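Local atomic coordinates of uncharacterized protein (PDB entry 5K04), a protein that probably serves as the non-catalytic subunit of the NatB N-terminal acetyltransferase complex, a helical scaffold that holds the catalytic subunit NAT3. Residues T77-S82 against C113-D118; V97-I102 against F133-K138; V107-L112 against N137-S142; K141-T146 against P181-Q186; Y149-H154 against N490-F495. All blocks are in the same frame, centred on the assembly; numbering follows the deposited sequence.

Contact 1: residues T77-S82 against C113-D118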
# COMPACT_ATOMS: atom_id res chain seq x y z
N THR A 77 34.25 2.15 10.44
CA THR A 77 34.83 0.82 10.27
C THR A 77 33.94 -0.25 10.90
O THR A 77 33.76 -1.33 10.32
CB THR A 77 36.24 0.79 10.86
OG1 THR A 77 36.16 0.77 12.29
CG2 THR A 77 37.01 2.01 10.45
N ILE A 78 33.38 0.04 12.08
CA ILE A 78 32.48 -0.91 12.72
C ILE A 78 31.27 -1.17 11.85
O ILE A 78 30.88 -2.32 11.61
CB ILE A 78 32.07 -0.40 14.12
CG1 ILE A 78 33.27 -0.41 15.06
CG2 ILE A 78 30.92 -1.22 14.68
CD1 ILE A 78 33.14 0.52 16.25
N GLU A 79 30.66 -0.08 11.34
CA GLU A 79 29.47 -0.21 10.49
C GLU A 79 29.75 -1.11 9.30
O GLU A 79 28.94 -1.98 8.96
CB GLU A 79 29.00 1.17 10.02
CG GLU A 79 28.40 2.07 11.11
CD GLU A 79 28.06 3.48 10.62
OE1 GLU A 79 28.39 3.83 9.46
OE2 GLU A 79 27.45 4.25 11.40
N LYS A 80 30.90 -0.93 8.66
CA LYS A 80 31.19 -1.71 7.46
C LYS A 80 31.42 -3.17 7.80
O LYS A 80 30.83 -4.07 7.18
CB LYS A 80 32.37 -1.11 6.71
CG LYS A 80 32.09 0.29 6.25
CD LYS A 80 33.14 0.80 5.29
CE LYS A 80 32.70 2.14 4.71
NZ LYS A 80 33.42 2.43 3.43
N LEU A 81 32.25 -3.44 8.82
CA LEU A 81 32.41 -4.81 9.30
C LEU A 81 31.06 -5.48 9.55
O LEU A 81 30.75 -6.51 8.96
CB LEU A 81 33.25 -4.83 10.58
CG LEU A 81 34.77 -4.73 10.47
CD1 LEU A 81 35.36 -4.79 11.85
CD2 LEU A 81 35.32 -5.86 9.61
N SER A 82 30.24 -4.89 10.44
CA SER A 82 28.94 -5.47 10.75
C SER A 82 28.10 -5.62 9.49
O SER A 82 27.33 -6.57 9.36
CB SER A 82 28.19 -4.61 11.77
OG SER A 82 27.86 -3.35 11.23
N CYS A 113 25.43 2.81 19.84
CA CYS A 113 24.14 2.14 19.80
C CYS A 113 23.20 2.80 18.79
O CYS A 113 22.49 2.11 18.06
CB CYS A 113 23.52 2.10 21.20
SG CYS A 113 24.25 0.89 22.32
N LEU A 114 23.24 4.14 18.69
CA LEU A 114 22.34 4.84 17.76
C LEU A 114 22.73 4.60 16.31
O LEU A 114 21.86 4.49 15.44
CB LEU A 114 22.31 6.34 18.07
CG LEU A 114 21.67 6.70 19.43
CD1 LEU A 114 21.64 8.21 19.67
CD2 LEU A 114 20.28 6.09 19.60
N SER A 115 24.04 4.55 16.02
CA SER A 115 24.51 4.16 14.69
C SER A 115 24.09 2.72 14.36
O SER A 115 23.52 2.45 13.30
CB SER A 115 26.03 4.32 14.61
OG SER A 115 26.60 3.66 13.50
N TRP A 116 24.37 1.80 15.29
CA TRP A 116 23.91 0.42 15.22
C TRP A 116 22.42 0.34 14.91
O TRP A 116 21.99 -0.43 14.05
CB TRP A 116 24.20 -0.26 16.56
CG TRP A 116 24.15 -1.74 16.54
CD1 TRP A 116 23.90 -2.54 15.46
CD2 TRP A 116 24.39 -2.61 17.65
NE1 TRP A 116 23.96 -3.86 15.84
CE2 TRP A 116 24.25 -3.93 17.18
CE3 TRP A 116 24.68 -2.41 19.00
CZ2 TRP A 116 24.40 -5.04 18.01
CZ3 TRP A 116 24.84 -3.51 19.83
CH2 TRP A 116 24.70 -4.81 19.33
N PHE A 117 21.62 1.13 15.62
CA PHE A 117 20.17 1.07 15.48
C PHE A 117 19.72 1.67 14.15
O PHE A 117 18.93 1.06 13.43
CB PHE A 117 19.53 1.79 16.67
CG PHE A 117 18.04 1.97 16.55
CD1 PHE A 117 17.19 0.87 16.48
CD2 PHE A 117 17.49 3.23 16.54
CE1 PHE A 117 15.82 1.04 16.37
CE2 PHE A 117 16.12 3.42 16.44
CZ PHE A 117 15.28 2.31 16.36
N ASP A 118 20.24 2.86 13.82
CA ASP A 118 19.87 3.52 12.57
C ASP A 118 20.22 2.67 11.37
O ASP A 118 19.48 2.63 10.39
CB ASP A 118 20.55 4.88 12.48
CG ASP A 118 19.99 5.88 13.47
OD1 ASP A 118 19.03 5.52 14.19
OD2 ASP A 118 20.48 7.01 13.54
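Two helical segments, 77-82 with Glu79 and 113-118 with Ser115, come closest in backbone at Glu79 and Trp116, whose CA atoms are 7.3 Å apart. One pair of side chains carries the contact. Glu79 has CG beside its backbone N (chi1 -70°), and from there the chain runs extended. This brings the carboxylate over to helix 109-120, although its CB does not point there. The CB of Ser115 points toward helix 75-87. Its OG lies anti to the backbone N (chi1 165°), and that turns the hydroxyl to the glutamate. The hydroxyl is placed to donate to Glu79 OE2, but at 2.3 Å from Ser115 OG to Glu79 OE2 the length is doubtful. The glutamate stem also lies close, with Glu79 CG 3.4 Å from Ser115 OG. Tyr98 of helix 91-104 touches both Glu79 and Ser82, and its ring stacks on Trp116. Its hydroxyl and Asn119 OD1 are further, weak partners of Ser115 OG. Helix 75-87 thus meets helix 109-120, the next but one in the chain, with helix 91-104 packed against both. Such contacts between every second helix are characteristic of a TPR-like solenoid of stacked helical hairpins. The buried area is small, and both touching residues are partly exposed. The pairing is of a neutral hydroxyl with a probably ionised carboxylate. It therefore offers polar direction but no opposite charge. Glu79 is only partly buried, so water may share in solvating its carboxylate.

Contact 2: residues V97-I102 against F133-K138; sequences VYENAI and FMYLNK
Glu99 and Tyr135 both set their first side-chain bond beside the backbone N, with chi1 at -61° and -77°. Glu99 then runs extended, and the Tyr135 ring reaches over from helix 126-138 to meet it. The two side chains cross at about a right angle. The phenol donates a hydrogen bond to the carboxylate, with Tyr135 OH 2.6 Å from Glu99 OE1. The hydroxyl reaches this oxygen on its anti side and somewhat out of the carboxylate plane. The carboxylate and ring planes are 52° apart, so the two flat groups do not stack. Glu99 OE1 lies at the ring edge, in its plane. The aliphatic part of the glutamate also packs on the tyrosine, with Glu99 CG 3.5 Å from Tyr135 CE2. Ile102, one helical turn beyond Glu99, supplies the apolar half of the contact. Its CG2 approaches the ring at a slant, 3.9 Å from Tyr135 CD1. One ring face is covered by its own neighbour in sequence. Met134 CE stands 3.9 Å above the plane of the Tyr135 ring, over its centre. The ring is thus held at its hydroxyl by the bond and along its body by methyl and methylene groups. The other carboxylate oxygen, Glu99 OE2, has a long, weak ion pair with Arg131 NE. Helix 91-104 meets helix 126-138 directly, while helix 109-120, which lies between them in the chain, packs against both. This is consistent with an alpha-alpha superhelix of the TPR-like kind, where each helix also packs on the next but one in the chain.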
# COMPACT_ATOMS: atom_id res chain seq x y z
N VAL A 97 30.88 -6.84 16.53
CA VAL A 97 31.71 -5.66 16.29
C VAL A 97 31.26 -4.51 17.18
O VAL A 97 32.07 -3.84 17.82
CB VAL A 97 31.68 -5.27 14.81
CG1 VAL A 97 32.83 -4.32 14.50
CG2 VAL A 97 31.75 -6.48 13.93
N TYR A 98 29.95 -4.27 17.22
CA TYR A 98 29.42 -3.18 18.04
C TYR A 98 29.54 -3.51 19.52
O TYR A 98 29.96 -2.65 20.32
CB TYR A 98 27.96 -2.92 17.67
CG TYR A 98 27.74 -2.09 16.41
CD1 TYR A 98 27.80 -0.71 16.46
CD2 TYR A 98 27.39 -2.69 15.20
CE1 TYR A 98 27.56 0.06 15.32
CE2 TYR A 98 27.15 -1.93 14.07
CZ TYR A 98 27.24 -0.55 14.14
OH TYR A 98 27.00 0.22 13.02
N GLU A 99 29.18 -4.74 19.92
CA GLU A 99 29.23 -5.13 21.32
C GLU A 99 30.65 -5.03 21.88
O GLU A 99 30.85 -4.58 23.01
CB GLU A 99 28.71 -6.56 21.50
CG GLU A 99 27.27 -6.78 21.08
CD GLU A 99 26.81 -8.21 21.29
OE1 GLU A 99 26.94 -8.73 22.42
OE2 GLU A 99 26.34 -8.83 20.32
N ASN A 100 31.64 -5.46 21.09
CA ASN A 100 33.02 -5.35 21.54
C ASN A 100 33.41 -3.89 21.73
O ASN A 100 34.11 -3.55 22.69
CB ASN A 100 33.95 -6.04 20.54
CG ASN A 100 33.86 -7.56 20.60
OD1 ASN A 100 33.47 -8.14 21.62
ND2 ASN A 100 34.23 -8.22 19.51
N ALA A 101 32.94 -3.01 20.84
CA ALA A 101 33.27 -1.59 20.96
C ALA A 101 32.61 -0.96 22.18
O ALA A 101 33.24 -0.17 22.90
CB ALA A 101 32.84 -0.85 19.69
N ILE A 102 31.35 -1.30 22.44
CA ILE A 102 30.65 -0.81 23.62
C ILE A 102 31.31 -1.32 24.89
O ILE A 102 31.50 -0.58 25.86
CB ILE A 102 29.17 -1.23 23.55
CG1 ILE A 102 28.48 -0.56 22.37
CG2 ILE A 102 28.47 -0.92 24.86
CD1 ILE A 102 27.20 -1.26 21.97
N PHE A 133 18.95 -1.90 22.52
CA PHE A 133 18.31 -1.20 23.61
C PHE A 133 18.79 -1.71 24.97
O PHE A 133 18.85 -0.94 25.93
CB PHE A 133 16.80 -1.33 23.45
CG PHE A 133 16.27 -0.66 22.21
CD1 PHE A 133 17.01 0.32 21.56
CD2 PHE A 133 15.04 -1.00 21.68
CE1 PHE A 133 16.53 0.95 20.41
CE2 PHE A 133 14.55 -0.37 20.53
CZ PHE A 133 15.31 0.59 19.90
N MET A 134 19.17 -2.99 25.05
CA MET A 134 19.71 -3.51 26.30
C MET A 134 21.01 -2.80 26.67
O MET A 134 21.18 -2.33 27.80
CB MET A 134 19.91 -5.03 26.19
CG MET A 134 20.38 -5.72 27.50
SD MET A 134 22.13 -5.64 27.78
CE MET A 134 22.61 -6.71 26.45
N TYR A 135 21.96 -2.74 25.73
CA TYR A 135 23.21 -2.02 25.98
C TYR A 135 22.94 -0.54 26.26
O TYR A 135 23.54 0.05 27.17
CB TYR A 135 24.15 -2.15 24.78
CG TYR A 135 24.86 -3.48 24.68
CD1 TYR A 135 25.91 -3.79 25.53
CD2 TYR A 135 24.50 -4.42 23.71
CE1 TYR A 135 26.58 -5.00 25.44
CE2 TYR A 135 25.18 -5.64 23.61
CZ TYR A 135 26.22 -5.92 24.49
OH TYR A 135 26.90 -7.11 24.43
N LEU A 136 22.03 0.06 25.51
CA LEU A 136 21.78 1.48 25.63
C LEU A 136 21.11 1.82 26.95
O LEU A 136 21.26 2.94 27.46
CB LEU A 136 20.91 1.92 24.44
CG LEU A 136 20.70 3.42 24.28
CD1 LEU A 136 22.04 4.13 24.11
CD2 LEU A 136 19.78 3.68 23.11
N ASN A 137 20.38 0.88 27.52
CA ASN A 137 19.70 1.11 28.78
C ASN A 137 20.58 0.78 29.98
O ASN A 137 20.31 1.26 31.09
CB ASN A 137 18.43 0.27 28.83
CG ASN A 137 17.64 0.48 30.09
OD1 ASN A 137 17.11 1.57 30.33
ND2 ASN A 137 17.56 -0.57 30.91
N LYS A 138 21.62 -0.03 29.78
CA LYS A 138 22.53 -0.33 30.87
C LYS A 138 23.42 0.87 31.14
O LYS A 138 23.45 1.41 32.25
CB LYS A 138 23.34 -1.58 30.51
CG LYS A 138 24.20 -2.13 31.62
CD LYS A 138 24.36 -3.64 31.50
CE LYS A 138 23.00 -4.35 31.49
NZ LYS A 138 22.14 -3.96 32.66

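Contact 3: residues V107-L112 against N137-S142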
# COMPACT_ATOMS: atom_id res chain seq x y z
N VAL A 107 31.95 4.81 27.20
CA VAL A 107 31.53 6.21 27.10
C VAL A 107 30.88 6.52 25.75
O VAL A 107 30.11 7.49 25.65
CB VAL A 107 32.71 7.17 27.32
CG1 VAL A 107 33.08 7.21 28.78
CG2 VAL A 107 33.89 6.75 26.45
N SER A 108 31.20 5.75 24.71
CA SER A 108 30.61 5.93 23.39
C SER A 108 29.38 5.06 23.18
O SER A 108 28.92 4.90 22.04
CB SER A 108 31.67 5.64 22.32
OG SER A 108 32.34 4.43 22.61
N THR A 109 28.82 4.51 24.27
CA THR A 109 27.71 3.57 24.20
C THR A 109 26.52 4.14 23.45
O THR A 109 25.98 3.50 22.54
CB THR A 109 27.30 3.16 25.61
OG1 THR A 109 28.37 2.42 26.22
CG2 THR A 109 26.04 2.30 25.56
N GLU A 110 26.08 5.35 23.83
CA GLU A 110 24.92 5.95 23.17
C GLU A 110 25.18 6.13 21.68
O GLU A 110 24.42 5.63 20.84
CB GLU A 110 24.55 7.28 23.84
CG GLU A 110 23.19 7.83 23.38
CD GLU A 110 22.77 9.14 24.04
OE1 GLU A 110 23.64 9.96 24.38
OE2 GLU A 110 21.54 9.35 24.19
N THR A 111 26.28 6.80 21.34
CA THR A 111 26.62 7.08 19.94
C THR A 111 26.77 5.80 19.12
O THR A 111 26.28 5.73 17.98
CB THR A 111 27.90 7.91 19.89
OG1 THR A 111 27.75 9.07 20.71
CG2 THR A 111 28.20 8.36 18.48
N LEU A 112 27.45 4.79 19.67
CA LEU A 112 27.58 3.53 18.95
C LEU A 112 26.23 2.86 18.77
O LEU A 112 25.89 2.40 17.67
CB LEU A 112 28.54 2.59 19.70
CG LEU A 112 30.03 2.90 19.71
CD1 LEU A 112 30.72 1.95 20.67
CD2 LEU A 112 30.63 2.80 18.32
N ASN A 137 20.38 0.88 27.52
CA ASN A 137 19.70 1.11 28.78
C ASN A 137 20.58 0.78 29.98
O ASN A 137 20.31 1.26 31.09
CB ASN A 137 18.43 0.27 28.83
CG ASN A 137 17.64 0.48 30.09
OD1 ASN A 137 17.11 1.57 30.33
ND2 ASN A 137 17.56 -0.57 30.91
N LYS A 138 21.62 -0.03 29.78
CA LYS A 138 22.53 -0.33 30.87
C LYS A 138 23.42 0.87 31.14
O LYS A 138 23.45 1.41 32.25
CB LYS A 138 23.34 -1.58 30.51
CG LYS A 138 24.20 -2.13 31.62
CD LYS A 138 24.36 -3.64 31.50
CE LYS A 138 23.00 -4.35 31.49
NZ LYS A 138 22.14 -3.96 32.66
N ASN A 139 24.13 1.33 30.11
CA ASN A 139 24.86 2.60 30.13
C ASN A 139 23.95 3.74 29.66
O ASN A 139 24.28 4.51 28.76
CB ASN A 139 26.12 2.50 29.26
CG ASN A 139 27.10 1.42 29.75
OD1 ASN A 139 27.13 1.08 30.94
ND2 ASN A 139 27.91 0.90 28.83
N GLY A 140 22.79 3.84 30.29
CA GLY A 140 21.79 4.84 29.96
C GLY A 140 21.05 5.35 31.18
O GLY A 140 20.45 4.58 31.93
N LYS A 141 21.13 6.66 31.39
CA LYS A 141 20.36 7.35 32.42
C LYS A 141 19.10 7.96 31.82
O LYS A 141 18.81 9.15 32.00
CB LYS A 141 21.21 8.43 33.08
CG LYS A 141 22.46 7.91 33.78
CD LYS A 141 22.23 7.81 35.29
CE LYS A 141 21.80 9.16 35.86
NZ LYS A 141 21.59 9.12 37.34
N SER A 142 18.34 7.16 31.08
CA SER A 142 17.29 7.68 30.22
C SER A 142 16.01 6.89 30.40
O SER A 142 15.95 5.70 30.09
CB SER A 142 17.73 7.66 28.76
OG SER A 142 16.66 8.05 27.91
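Asn139 reaches Thr109 from the centre of an inverse gamma turn, the tight bend that ends helix 126-138. The turn is closed by a weak bond from Gly140 N to Lys138 O, 3.2 Å long. Thr109 sits in the first turn of helix 109-120. The contact therefore joins a helix start to a helix end in what is probably a TPR-like stack of helical hairpins, near the ends of the rods and not along their length. Backbones come nearest at these same two residues, with Thr109 CA 6.7 Å from Asn139 CA. The side chains cross at about a right angle. The Asn139 amide donates to the threonine hydroxyl, which lies a little out of the amide plane. The N-H points fairly straight at its target, at 155°. Thr109 OG1 is beside its own backbone N (chi1 -66°), and there it also bonds Pro106 O. Since a carbonyl can only accept, the hydroxyl donates a hydrogen bond to Pro106 O and accepts one from Asn139 ND2. It thus serves as both donor and acceptor. Beside the bond, methyl meets methylene, Thr109 CG2 lying 3.7 Å from Asn139 CB. The bond itself runs 3.1 Å from Asn139 ND2 to Thr109 OG1.

Contact 4: residues K141-T146 against P181-Q186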
# COMPACT_ATOMS: atom_id res chain seq x y z
N LYS A 141 21.13 6.66 31.39
CA LYS A 141 20.36 7.35 32.42
C LYS A 141 19.10 7.96 31.82
O LYS A 141 18.81 9.15 32.00
CB LYS A 141 21.21 8.43 33.08
CG LYS A 141 22.46 7.91 33.78
CD LYS A 141 22.23 7.81 35.29
CE LYS A 141 21.80 9.16 35.86
NZ LYS A 141 21.59 9.12 37.34
N SER A 142 18.34 7.16 31.08
CA SER A 142 17.29 7.68 30.22
C SER A 142 16.01 6.89 30.40
O SER A 142 15.95 5.70 30.09
CB SER A 142 17.73 7.66 28.76
OG SER A 142 16.66 8.05 27.91
N ARG A 143 14.99 7.57 30.91
CA ARG A 143 13.63 7.05 30.91
C ARG A 143 13.20 6.63 29.50
O ARG A 143 12.60 5.57 29.31
CB ARG A 143 12.73 8.14 31.47
CG ARG A 143 11.31 7.80 31.57
CD ARG A 143 10.57 8.99 32.15
NE ARG A 143 9.21 8.56 32.42
CZ ARG A 143 8.82 8.02 33.57
NH1 ARG A 143 9.71 7.86 34.56
NH2 ARG A 143 7.56 7.65 33.73
N LEU A 144 13.52 7.46 28.50
CA LEU A 144 13.19 7.15 27.11
C LEU A 144 13.80 5.81 26.70
O LEU A 144 13.11 4.97 26.09
CB LEU A 144 13.70 8.27 26.20
CG LEU A 144 13.38 8.06 24.71
CD1 LEU A 144 11.89 7.91 24.49
CD2 LEU A 144 13.92 9.17 23.84
N HIS A 145 15.08 5.60 27.03
CA HIS A 145 15.77 4.37 26.64
C HIS A 145 15.19 3.15 27.34
O HIS A 145 15.15 2.06 26.77
CB HIS A 145 17.27 4.49 26.94
CG HIS A 145 17.95 5.51 26.09
ND1 HIS A 145 19.22 5.98 26.35
CD2 HIS A 145 17.52 6.17 24.98
CE1 HIS A 145 19.54 6.89 25.45
NE2 HIS A 145 18.52 7.03 24.61
N THR A 146 14.74 3.31 28.59
CA THR A 146 14.06 2.21 29.27
C THR A 146 12.77 1.85 28.54
O THR A 146 12.43 0.66 28.38
CB THR A 146 13.81 2.58 30.73
OG1 THR A 146 15.06 2.92 31.34
CG2 THR A 146 13.18 1.41 31.47
N PRO A 181 5.63 6.80 38.84
CA PRO A 181 4.31 7.00 38.21
C PRO A 181 4.42 7.39 36.75
O PRO A 181 5.39 8.05 36.36
CB PRO A 181 3.70 8.14 39.04
CG PRO A 181 4.91 8.95 39.48
CD PRO A 181 6.02 7.94 39.71
N PHE A 182 3.45 6.97 35.95
CA PHE A 182 3.47 7.23 34.51
C PHE A 182 3.13 8.69 34.23
O PHE A 182 2.28 9.29 34.88
CB PHE A 182 2.50 6.29 33.78
CG PHE A 182 2.84 4.84 33.92
CD1 PHE A 182 4.10 4.37 33.58
CD2 PHE A 182 1.92 3.93 34.42
CE1 PHE A 182 4.42 3.03 33.72
CE2 PHE A 182 2.24 2.60 34.55
CZ PHE A 182 3.50 2.15 34.21
N GLU A 183 3.79 9.25 33.22
CA GLU A 183 3.66 10.66 32.92
C GLU A 183 2.76 10.95 31.73
O GLU A 183 2.34 12.10 31.56
CB GLU A 183 5.05 11.27 32.66
CG GLU A 183 5.94 11.30 33.92
CD GLU A 183 7.41 11.51 33.61
OE1 GLU A 183 8.26 11.24 34.49
OE2 GLU A 183 7.71 11.94 32.47
N ASN A 184 2.44 9.95 30.90
CA ASN A 184 1.61 10.19 29.74
C ASN A 184 0.99 8.87 29.28
O ASN A 184 1.32 7.79 29.79
CB ASN A 184 2.40 10.84 28.60
CG ASN A 184 3.52 9.96 28.12
OD1 ASN A 184 3.29 8.88 27.56
ND2 ASN A 184 4.76 10.44 28.29
N THR A 185 0.10 8.98 28.30
CA THR A 185 -0.68 7.85 27.83
C THR A 185 0.13 6.89 26.96
O THR A 185 -0.27 5.73 26.79
CB THR A 185 -1.92 8.37 27.08
OG1 THR A 185 -2.63 7.27 26.52
CG2 THR A 185 -1.53 9.27 25.95
N GLN A 186 1.27 7.34 26.42
CA GLN A 186 2.17 6.46 25.68
C GLN A 186 2.85 5.45 26.60
O GLN A 186 2.95 4.26 26.27
CB GLN A 186 3.22 7.28 24.93
CG GLN A 186 2.66 8.19 23.86
CD GLN A 186 2.15 7.45 22.63
OE1 GLN A 186 2.26 6.22 22.52
NE2 GLN A 186 1.60 8.20 21.69
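Arg143 and Glu183 meet flat on flat. Their side chains come from opposite directions, and the guanidinium and carboxylate planes are only 10° from parallel. Glu183 OE1 lies over the centre of the guanidinium face, 3.4 Å from Arg143 CZ. The nearest nitrogen is Arg143 NE, 3.5 Å from Glu183 OE1. No N-H points at this oxygen, so the salt bridge is one of charge alone. Arg143 reaches across because its chain, with CG anti to the backbone N (chi1 -180°), is extended as far as NE. The last torsion then turns the guanidinium across the chain. The edge of the guanidinium passes by Phe182 CA, and Arg143 NH2 makes a weak bond to Pro181 O at 3.4 Å, bent to 131°. Its firmer partners lie close by: Leu179 O, and the carboxylate of Glu187, which pairs with NH2. Both segments run into the first turn of a helix, 143-157 and 185-192, in what is probably a TPR-like helical array. Each has its N-cap. Ser142 OG accepts from His145 N at 3.0 Å, while Asn184 OD1 accepts weakly from Gln186 N. Arg143 is the first residue of its helix, right after the cap. Pro181 follows a cis peptide bond. The stacked pair lies at the surface, with Glu183 exposed and Arg143 partly so. Gln186 packs on Pro40 of the NAT3 subunit.

Contact 5: residues Y149-H154 against N490-F495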
# COMPACT_ATOMS: atom_id res chain seq x y z
N TYR A 149 13.63 -0.13 25.34
CA TYR A 149 13.96 -1.50 25.69
C TYR A 149 12.70 -2.31 25.99
O TYR A 149 12.52 -3.41 25.47
CB TYR A 149 14.92 -1.46 26.87
CG TYR A 149 15.57 -2.76 27.23
CD1 TYR A 149 15.81 -3.73 26.27
CD2 TYR A 149 15.96 -3.01 28.55
CE1 TYR A 149 16.43 -4.93 26.60
CE2 TYR A 149 16.59 -4.22 28.90
CZ TYR A 149 16.82 -5.18 27.91
OH TYR A 149 17.43 -6.37 28.22
N ALA A 150 11.80 -1.73 26.80
CA ALA A 150 10.54 -2.38 27.15
C ALA A 150 9.66 -2.59 25.93
O ALA A 150 9.10 -3.68 25.73
CB ALA A 150 9.79 -1.52 28.18
N PHE A 151 9.51 -1.55 25.12
CA PHE A 151 8.72 -1.68 23.90
C PHE A 151 9.29 -2.74 22.97
O PHE A 151 8.54 -3.47 22.31
CB PHE A 151 8.63 -0.31 23.21
CG PHE A 151 7.74 -0.30 22.00
CD1 PHE A 151 6.37 -0.45 22.14
CD2 PHE A 151 8.27 -0.14 20.73
CE1 PHE A 151 5.55 -0.44 21.01
CE2 PHE A 151 7.46 -0.12 19.62
CZ PHE A 151 6.10 -0.28 19.76
N SER A 152 10.62 -2.88 22.95
CA SER A 152 11.27 -3.85 22.08
C SER A 152 10.93 -5.28 22.49
O SER A 152 11.01 -6.19 21.66
CB SER A 152 12.79 -3.65 22.09
OG SER A 152 13.37 -4.01 23.33
N PHE A 153 10.53 -5.50 23.76
CA PHE A 153 10.11 -6.83 24.18
C PHE A 153 8.75 -7.19 23.62
O PHE A 153 8.49 -8.35 23.29
CB PHE A 153 10.09 -6.92 25.71
CG PHE A 153 11.43 -7.16 26.31
CD1 PHE A 153 12.06 -8.38 26.16
CD2 PHE A 153 12.08 -6.15 27.01
CE1 PHE A 153 13.33 -8.61 26.70
CE2 PHE A 153 13.34 -6.36 27.56
CZ PHE A 153 13.97 -7.60 27.40
N HIS A 154 7.87 -6.20 23.52
CA HIS A 154 6.61 -6.37 22.80
C HIS A 154 6.86 -6.70 21.33
O HIS A 154 6.20 -7.59 20.78
CB HIS A 154 5.77 -5.11 22.91
CG HIS A 154 4.67 -5.06 21.90
ND1 HIS A 154 3.62 -5.95 21.90
CD2 HIS A 154 4.48 -4.25 20.84
CE1 HIS A 154 2.82 -5.68 20.90
NE2 HIS A 154 3.31 -4.65 20.23
N ASN A 490 2.35 4.27 20.65
CA ASN A 490 1.01 4.19 20.03
C ASN A 490 1.01 3.89 18.54
O ASN A 490 0.05 3.32 18.02
CB ASN A 490 0.26 5.53 20.22
CG ASN A 490 -0.65 5.49 21.39
OD1 ASN A 490 -0.99 4.42 21.87
ND2 ASN A 490 -1.06 6.65 21.87
N LYS A 491 2.05 4.35 17.83
CA LYS A 491 2.09 4.37 16.38
C LYS A 491 3.30 3.68 15.81
O LYS A 491 3.36 3.47 14.59
CB LYS A 491 2.08 5.82 15.87
CG LYS A 491 1.01 6.72 16.49
CD LYS A 491 -0.41 6.26 16.12
CE LYS A 491 -1.47 7.32 16.50
NZ LYS A 491 -2.86 6.79 16.40
N LEU A 492 4.28 3.33 16.66
CA LEU A 492 5.58 2.88 16.18
C LEU A 492 5.48 1.58 15.41
O LEU A 492 6.04 1.44 14.32
CB LEU A 492 6.53 2.71 17.37
CG LEU A 492 7.55 3.83 17.51
CD1 LEU A 492 8.50 3.56 18.67
CD2 LEU A 492 8.30 4.02 16.17
N GLU A 493 4.77 0.59 15.99
CA GLU A 493 4.61 -0.70 15.33
C GLU A 493 4.08 -0.54 13.91
O GLU A 493 4.48 -1.27 13.00
CB GLU A 493 3.69 -1.60 16.16
CG GLU A 493 3.67 -3.03 15.70
CD GLU A 493 3.21 -4.01 16.79
OE1 GLU A 493 2.68 -3.58 17.84
OE2 GLU A 493 3.38 -5.23 16.57
N GLY A 494 3.15 0.41 13.71
CA GLY A 494 2.62 0.65 12.38
C GLY A 494 3.63 1.29 11.44
O GLY A 494 3.60 1.03 10.24
N PHE A 495 4.51 2.15 11.96
CA PHE A 495 5.61 2.67 11.13
C PHE A 495 6.52 1.53 10.69
O PHE A 495 6.89 1.42 9.51
CB PHE A 495 6.44 3.71 11.88
CG PHE A 495 5.71 4.97 12.23
CD1 PHE A 495 4.48 5.27 11.67
CD2 PHE A 495 6.27 5.86 13.12
CE1 PHE A 495 3.82 6.44 12.01
CE2 PHE A 495 5.61 7.04 13.46
CZ PHE A 495 4.38 7.32 12.91
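A histidine-carboxylate hydrogen bond, His154 to Glu493, and an apolar contact, Phe151 to Leu492, join the N-terminal helical array to helix 489-503 in a largely buried contact. The two helices are far apart in sequence. Their short segments cross at -52°, with axes 11.6 Å apart at closest approach. The side chains of Phe151, His154, Leu492 and Glu493 fill the gap. His154 NE2 donates to Glu493 OE1 over 2.7 Å, and the N-H points nearly straight at it, at 163°. The oxygen lies in the imidazole plane, at the ring edge. On the glutamate side, the donor lies above the carboxylate plane, 35° out of it. The two flat groups are close to perpendicular. His154 and Glu493 both start with CG anti to the backbone N, which carries both groups in between the helices. The extended glutamate then brings its carboxylate to the ring. One turn back, Phe151 CE2 packs 3.7 Å from Leu492 CB, with Leu492 CD1 also near. The edge of this ring faces Glu493 N. Phe489 meets the Phe151 ring too, and Leu193 touches both Phe151 and His154. The same helix start serves the NAT3 subunit: Lys491 NZ bonds Phe7 O and Asn490 O bonds Gln8 NE2, both partners in NAT3. The carboxylate so close to His154 would probably favour a protonated imidazole. That would strengthen the hydrogen bond, which is flanked by the Phe151-Leu492 packing.

Contacts 1, 2 and 3 lie along one run of consecutive helices, 75-87 to 126-138. Contacts 1 and 3 share helix 109-120, and contacts 2 and 3 share helix 126-138. Contacts 4 and 5 share helix 143-157 and are joined by a probable hydrogen bond from Asn490 N to Gln186 OE1, 2.7 Å. Contact 5 is buried. Contacts 2 and 3 are partly buried, while 1 and 4 lie at the surface. Chemistry follows place only loosely. Carboxylates take part in four contacts, meeting a serine, a tyrosine, an arginine and a histidine. Contact 3 is wholly neutral. Apolar packing accompanies the polar bond most clearly in contacts 2 and 5.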